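Local coordinates for protein phosphoribosylaminoimidazole-succinocarboxamide synthase (Pyrococcus horikoshii, PDB 4O7T) that joins L-aspartate to the carboxylate of 5-amino-1-(5-phosphoribosyl)imidazole-4-carboxylate at the cost of ATP, giving SAICAR in de novo purine biosynthesis, at residues Trp47-Leu52 with Ser193-Arg198; Asp29-Phe34 with Asp211-Asp216. All coordinates share one frame; numbering follows the deposited sequence.

Contact 1: residues Trp47-Leu52 with Ser193-Arg198; sequences WLNAQL and SPDTCR. With TMP (thymidine-5'-phosphate), chain B.
Asn49 is the first residue of 47-52 to meet the loop 193-198, and its side-chain amide does most of the work. With CG anti to the carbonyl carbon (chi1 -76°), the amide reaches off helix 45-62 to the side chains of Ser193, Pro194 and Asp195. OD1 of Asn49 rests against carbon, 3.5 Å from Ser193 CB and 3.4 Å from Pro194 CD; it is buried here and finds no polar partner in the model. Asn49 ND2, in turn, lies 3.2 Å from both OD1 and OD2 of Asp195, the amide and carboxylate planes standing 80° apart. A salt bridge from Lys45 to OD1 and a hydrogen bond between OD2 and the Tyr224 hydroxyl probably hold that carboxylate in place.

The loop that receives the helix is shaped by an ST turn: Ser193 OG accepts from Asp195 N at 3.1 Å and is also hydrogen-bonded to Glu191. A further hydrogen bond, from Ser193 N to Thr196 OG1, closes the bend before strand 197-201 begins. Beyond it the segment lines the site of the bound thymidine-5'-phosphate, which probably occupies the place of the phosphoribosyl substrate. There Arg198, extended from CG to NE and salt-bridged to Asp211 and Asp173, gives its NH1 to phosphate O3P at 2.8 Å with a nearly straight N-H...O angle of 168°. Thr196 CG2 lies 3.4 Å from O2 of the thymine.

One turn further along the helix, Leu52 points toward the loop and sets its CD1 methyl 3.7 Å from Pro194 CD, the leucine side chain crossing the proline at about a right angle.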
loop_
_atom_site.group_PDB
_atom_site.type_symbol
_atom_site.label_atom_id
_atom_site.label_comp_id
_atom_site.label_asym_id
_atom_site.label_seq_id
_atom_site.Cartn_x
_atom_site.Cartn_y
_atom_site.Cartn_z
ATOM N N TRP A 47 -7.812 -2.585 32.688
ATOM C CA TRP A 47 -8.899 -3.502 33.045
ATOM C C TRP A 47 -9.960 -3.598 31.979
ATOM O O TRP A 47 -10.379 -4.693 31.611
ATOM C CB TRP A 47 -9.520 -3.100 34.379
ATOM C CG TRP A 47 -10.422 -4.161 34.952
ATOM C CD1 TRP A 47 -10.074 -5.185 35.835
ATOM C CD2 TRP A 47 -11.857 -4.350 34.681
ATOM N NE1 TRP A 47 -11.168 -5.971 36.128
ATOM C CE2 TRP A 47 -12.271 -5.526 35.468
ATOM C CE3 TRP A 47 -12.806 -3.693 33.899
ATOM C CZ2 TRP A 47 -13.584 -5.998 35.452
ATOM C CZ3 TRP A 47 -14.121 -4.179 33.890
ATOM C CH2 TRP A 47 -14.500 -5.303 34.650
ATOM N N LEU A 48 -10.403 -2.448 31.477
ATOM C CA LEU A 48 -11.401 -2.404 30.411
ATOM C C LEU A 48 -10.923 -3.128 29.151
ATOM O O LEU A 48 -11.637 -3.968 28.602
ATOM C CB LEU A 48 -11.767 -0.954 30.094
ATOM C CG LEU A 48 -12.653 -0.283 31.147
ATOM C CD1 LEU A 48 -12.526 1.235 31.085
ATOM C CD2 LEU A 48 -14.103 -0.728 30.991
ATOM N N ASN A 49 -9.707 -2.813 28.710
ATOM C CA ASN A 49 -9.147 -3.412 27.502
ATOM C C ASN A 49 -8.956 -4.929 27.640
ATOM O O ASN A 49 -9.272 -5.684 26.707
ATOM C CB ASN A 49 -7.847 -2.696 27.101
ATOM C CG ASN A 49 -8.099 -1.346 26.457
ATOM O OD1 ASN A 49 -9.235 -0.978 26.175
ATOM N ND2 ASN A 49 -7.032 -0.601 26.217
ATOM N N ALA A 50 -8.484 -5.365 28.812
ATOM C CA ALA A 50 -8.345 -6.795 29.117
ATOM C C ALA A 50 -9.680 -7.526 28.982
ATOM O O ALA A 50 -9.795 -8.505 28.241
ATOM C CB ALA A 50 -7.752 -7.001 30.505
ATOM N N GLN A 51 -10.693 -7.025 29.678
ATOM C CA GLN A 51 -12.001 -7.653 29.692
ATOM C C GLN A 51 -12.607 -7.697 28.307
ATOM O O GLN A 51 -13.165 -8.716 27.900
ATOM C CB GLN A 51 -12.955 -6.907 30.631
ATOM C CG GLN A 51 -12.476 -6.787 32.069
ATOM C CD GLN A 51 -12.153 -8.121 32.699
ATOM O OE1 GLN A 51 -12.963 -9.044 32.669
ATOM N NE2 GLN A 51 -10.961 -8.231 33.274
ATOM N N LEU A 52 -12.505 -6.586 27.584
ATOM C CA LEU A 52 -13.121 -6.508 26.273
ATOM C C LEU A 52 -12.446 -7.441 25.264
ATOM O O LEU A 52 -13.127 -8.040 24.424
ATOM C CB LEU A 52 -13.178 -5.066 25.776
ATOM C CG LEU A 52 -14.209 -4.217 26.532
ATOM C CD1 LEU A 52 -13.983 -2.726 26.300
ATOM C CD2 LEU A 52 -15.633 -4.626 26.175
ATOM N N SER A 193 -9.662 -4.279 21.336
ATOM C CA SER A 193 -10.166 -3.386 22.368
ATOM C C SER A 193 -10.496 -2.036 21.729
ATOM O O SER A 193 -10.211 -1.840 20.542
ATOM C CB SER A 193 -9.085 -3.197 23.440
ATOM O OG SER A 193 -8.004 -2.433 22.931
ATOM N N PRO A 194 -11.065 -1.089 22.507
ATOM C CA PRO A 194 -11.289 0.253 21.953
ATOM C C PRO A 194 -9.994 1.005 21.627
ATOM O O PRO A 194 -10.070 2.072 21.010
ATOM C CB PRO A 194 -12.069 0.974 23.068
ATOM C CG PRO A 194 -12.695 -0.126 23.862
ATOM C CD PRO A 194 -11.659 -1.219 23.854
ATOM N N ASP A 195 -8.836 0.467 22.049
ATOM C CA ASP A 195 -7.518 0.955 21.580
ATOM C C ASP A 195 -7.258 0.612 20.112
ATOM O O ASP A 195 -6.599 1.377 19.398
ATOM C CB ASP A 195 -6.346 0.375 22.407
ATOM C CG ASP A 195 -6.108 1.129 23.718
ATOM O OD1 ASP A 195 -5.029 0.969 24.323
ATOM O OD2 ASP A 195 -6.999 1.872 24.162
ATOM N N THR A 196 -7.768 -0.538 19.671
ATOM C CA THR A 196 -7.410 -1.076 18.356
ATOM C C THR A 196 -8.577 -1.158 17.356
ATOM O O THR A 196 -8.433 -1.738 16.263
ATOM C CB THR A 196 -6.707 -2.449 18.497
ATOM O OG1 THR A 196 -7.576 -3.360 19.178
ATOM C CG2 THR A 196 -5.415 -2.303 19.306
ATOM N N CYS A 197 -9.715 -0.562 17.733
ATOM C CA CYS A 197 -10.908 -0.478 16.875
ATOM C C CYS A 197 -11.480 0.933 16.905
ATOM O O CYS A 197 -11.244 1.688 17.855
ATOM C CB CYS A 197 -12.026 -1.418 17.354
ATOM S SG CYS A 197 -11.595 -3.145 17.692
ATOM N N ARG A 198 -12.241 1.275 15.871
ATOM C CA ARG A 198 -13.130 2.429 15.929
ATOM C C ARG A 198 -14.574 1.950 16.138
ATOM O O ARG A 198 -15.076 1.103 15.388
ATOM C CB ARG A 198 -12.982 3.340 14.696
ATOM C CG ARG A 198 -11.693 4.179 14.708
ATOM C CD ARG A 198 -11.666 5.259 13.633
ATOM N NE ARG A 198 -10.457 6.086 13.759
ATOM C CZ ARG A 198 -9.361 5.939 13.016
ATOM N NH1 ARG A 198 -9.308 5.036 12.043
ATOM N NH2 ARG A 198 -8.320 6.730 13.219
HETATM P P TMP B . -5.663 4.434 10.969
HETATM O O1P TMP B . -4.731 5.193 11.844
HETATM O O2P TMP B . -4.948 3.700 9.850
HETATM O O3P TMP B . -6.928 5.150 10.554
HETATM O "O5'" TMP B . -6.185 3.293 11.970
HETATM C "C5'" TMP B . -7.055 2.236 11.542
HETATM C "C4'" TMP B . -7.459 1.379 12.738
HETATM O "O4'" TMP B . -6.334 0.634 13.221
HETATM C "C3'" TMP B . -7.989 2.186 13.925
HETATM O "O3'" TMP B . -9.126 1.500 14.425
HETATM C "C2'" TMP B . -6.968 2.079 15.024
HETATM C "C1'" TMP B . -6.097 0.897 14.613
HETATM N N1 TMP B . -4.674 1.169 14.869
HETATM C C2 TMP B . -3.991 0.450 15.889
HETATM O O2 TMP B . -4.612 -0.394 16.564
HETATM N N3 TMP B . -2.685 0.664 16.146
HETATM C C4 TMP B . -1.994 1.581 15.442
HETATM O O4 TMP B . -0.785 1.795 15.691
HETATM C C5 TMP B . -2.669 2.352 14.359
HETATM C C5M TMP B . -1.931 3.390 13.541
HETATM C C6 TMP B . -4.017 2.098 14.129
#

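Contact 2: residues Asp29-Phe34 with Asp211-Asp216; sequences DDATAF and DVFRFD. With ASP (aspartic acid), chain D.
Strand 30-33 passes beside the short helix 211-214, with Ala33 and Arg214 closest at 6.1 Å between CA atoms and no hydrogen bond between the two segments. Ala31 lays its methyl over one face of the Phe213 ring, a CH-pi contact 4.3 Å from the centroid, while Ala33 CB touches both CE2 of that ring and Arg214 CG. Phe34 presents its edge to the face of Phe215 in an offset edge-to-face pair, centroids 5.8 Å apart and planes at 60°; its CZ also lies 3.3 Å from Arg214 O.

Arg214, extended from CG to NE, carries its guanidinium to the bound aspartic acid, a substrate of the reaction that Lys210 also hydrogen-bonds, and there NH1 donates to OXT at 2.7 Å and NE adds a weak bond to the same oxygen. NH2 forms a salt bridge with Asp211 OD1, 2.7 Å away, which probably helps fix the group's rotation. A leucine in its place would probably leave the ligand carboxylate and Asp211 OD1 without this shared cation.

Strand 30-33 pairs antiparallel with strand 38-41, whose Lys38 makes a cation-pi contact with Phe213, and helix 220-232 packs against Val212 and Phe213 through Ala223 and Leu220.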
loop_
_atom_site.group_PDB
_atom_site.type_symbol
_atom_site.label_atom_id
_atom_site.label_comp_id
_atom_site.label_asym_id
_atom_site.label_seq_id
_atom_site.Cartn_x
_atom_site.Cartn_y
_atom_site.Cartn_z
ATOM N N ASP A 29 -2.470 0.824 32.038
ATOM C CA ASP A 29 -3.297 2.027 31.973
ATOM C C ASP A 29 -2.742 3.116 31.047
ATOM O O ASP A 29 -3.378 4.157 30.860
ATOM C CB ASP A 29 -3.534 2.584 33.382
ATOM C CG ASP A 29 -4.499 1.729 34.195
ATOM O OD1 ASP A 29 -4.738 2.066 35.378
ATOM O OD2 ASP A 29 -5.030 0.727 33.655
ATOM N N ASP A 30 -1.571 2.866 30.465
ATOM C CA ASP A 30 -0.932 3.808 29.537
ATOM C C ASP A 30 -1.642 3.930 28.193
ATOM O O ASP A 30 -2.135 2.938 27.644
ATOM C CB ASP A 30 0.529 3.428 29.298
ATOM C CG ASP A 30 1.335 3.409 30.575
ATOM O OD1 ASP A 30 2.026 2.394 30.836
ATOM O OD2 ASP A 30 1.248 4.404 31.329
ATOM N N ALA A 31 -1.678 5.154 27.673
ATOM C CA ALA A 31 -2.178 5.427 26.329
ATOM C C ALA A 31 -1.191 6.313 25.566
ATOM O O ALA A 31 -0.649 7.277 26.124
ATOM C CB ALA A 31 -3.557 6.078 26.395
ATOM N N THR A 32 -0.942 5.964 24.304
ATOM C CA THR A 32 -0.109 6.779 23.409
ATOM C C THR A 32 -0.769 6.956 22.040
ATOM O O THR A 32 -1.543 6.111 21.597
ATOM C CB THR A 32 1.312 6.202 23.191
ATOM O OG1 THR A 32 1.239 5.071 22.313
ATOM C CG2 THR A 32 1.957 5.782 24.499
ATOM N N ALA A 33 -0.442 8.051 21.370
ATOM C CA ALA A 33 -0.965 8.315 20.042
ATOM C C ALA A 33 0.072 9.053 19.235
ATOM O O ALA A 33 1.075 9.518 19.779
ATOM C CB ALA A 33 -2.251 9.121 20.110
ATOM N N PHE A 34 -0.185 9.139 17.934
ATOM C CA PHE A 34 0.661 9.864 16.994
ATOM C C PHE A 34 2.109 9.410 17.122
ATOM O O PHE A 34 2.999 10.170 17.501
ATOM C CB PHE A 34 0.473 11.375 17.169
ATOM C CG PHE A 34 -0.976 11.799 17.177
ATOM C CD1 PHE A 34 -1.799 11.538 16.081
ATOM C CD2 PHE A 34 -1.523 12.451 18.284
ATOM C CE1 PHE A 34 -3.132 11.915 16.084
ATOM C CE2 PHE A 34 -2.856 12.841 18.289
ATOM C CZ PHE A 34 -3.663 12.570 17.190
ATOM N N ASP A 211 -10.094 7.306 19.787
ATOM C CA ASP A 211 -10.205 8.602 19.091
ATOM C C ASP A 211 -10.615 9.730 20.046
ATOM O O ASP A 211 -10.253 10.886 19.836
ATOM C CB ASP A 211 -11.183 8.538 17.916
ATOM C CG ASP A 211 -10.530 8.038 16.608
ATOM O OD1 ASP A 211 -9.292 7.922 16.505
ATOM O OD2 ASP A 211 -11.288 7.775 15.660
ATOM N N VAL A 212 -11.369 9.378 21.083
ATOM C CA VAL A 212 -11.689 10.285 22.200
ATOM C C VAL A 212 -10.404 10.867 22.828
ATOM O O VAL A 212 -10.325 12.068 23.095
ATOM C CB VAL A 212 -12.568 9.552 23.246
ATOM C CG1 VAL A 212 -12.605 10.280 24.578
ATOM C CG2 VAL A 212 -13.984 9.361 22.697
ATOM N N PHE A 213 -9.397 10.016 23.034
ATOM C CA PHE A 213 -8.085 10.477 23.502
ATOM C C PHE A 213 -7.266 11.110 22.380
ATOM O O PHE A 213 -6.641 12.148 22.578
ATOM C CB PHE A 213 -7.314 9.335 24.177
ATOM C CG PHE A 213 -5.834 9.586 24.329
ATOM C CD1 PHE A 213 -5.355 10.574 25.200
ATOM C CD2 PHE A 213 -4.918 8.816 23.633
ATOM C CE1 PHE A 213 -3.991 10.784 25.353
ATOM C CE2 PHE A 213 -3.556 9.023 23.785
ATOM C CZ PHE A 213 -3.093 10.013 24.640
ATOM N N ARG A 214 -7.269 10.492 21.202
ATOM C CA ARG A 214 -6.475 11.005 20.082
ATOM C C ARG A 214 -6.817 12.471 19.751
ATOM O O ARG A 214 -5.919 13.266 19.502
ATOM C CB ARG A 214 -6.630 10.128 18.836
ATOM C CG ARG A 214 -5.923 8.775 18.904
ATOM C CD ARG A 214 -6.003 8.085 17.551
ATOM N NE ARG A 214 -5.631 6.671 17.608
ATOM C CZ ARG A 214 -6.490 5.654 17.601
ATOM N NH1 ARG A 214 -6.027 4.415 17.657
ATOM N NH2 ARG A 214 -7.806 5.859 17.541
ATOM N N PHE A 215 -8.107 12.814 19.765
ATOM C CA PHE A 215 -8.556 14.137 19.307
ATOM C C PHE A 215 -9.333 14.936 20.358
ATOM O O PHE A 215 -10.067 15.866 20.010
ATOM C CB PHE A 215 -9.372 14.004 18.008
ATOM C CG PHE A 215 -8.621 13.336 16.895
ATOM C CD1 PHE A 215 -7.511 13.954 16.316
ATOM C CD2 PHE A 215 -9.004 12.079 16.435
ATOM C CE1 PHE A 215 -6.801 13.327 15.302
ATOM C CE2 PHE A 215 -8.301 11.452 15.421
ATOM C CZ PHE A 215 -7.199 12.079 14.852
ATOM N N ASP A 216 -9.164 14.570 21.632
ATOM C CA ASP A 216 -9.785 15.267 22.761
ATOM C C ASP A 216 -11.302 15.398 22.595
ATOM O O ASP A 216 -11.872 16.473 22.794
ATOM C CB ASP A 216 -9.124 16.641 22.973
ATOM C CG ASP A 216 -7.612 16.546 23.130
ATOM O OD1 ASP A 216 -7.126 15.614 23.807
ATOM O OD2 ASP A 216 -6.899 17.397 22.566
HETATM N N ASP D . -2.523 7.404 16.887
HETATM C CA ASP D . -1.906 6.076 16.590
HETATM C C ASP D . -2.316 5.000 17.587
HETATM O O ASP D . -1.639 4.782 18.593
HETATM C CB ASP D . -0.378 6.173 16.547
HETATM C CG ASP D . 0.143 6.642 15.211
HETATM O OD1 ASP D . 1.274 6.252 14.850
HETATM O OD2 ASP D . -0.567 7.398 14.518
HETATM O OXT ASP D . -3.315 4.311 17.388
#

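How the contacts relate
From the N terminus, the chain runs through strand 30-33 into helix 45-62, then through the sheet built on strands 84-93, 111-121 and 169-180, before reaching 193-198 and helix 211-214. Contact 1 closes a loop of 140 residues, and contact 2 closes a longer one around it, so the first is nested within the second. Contact 1 ties helix 45-62 to the loop leading into strand 197-201, which pairs with strand 169-180 in that sheet; contact 2 brings the 30-33/38-41 hairpin to helix 211-214, which follows strand 197-201 in the chain. With centres about 13 Å apart, they meet directly in the Arg198 NE to Asp211 OD2 salt bridge.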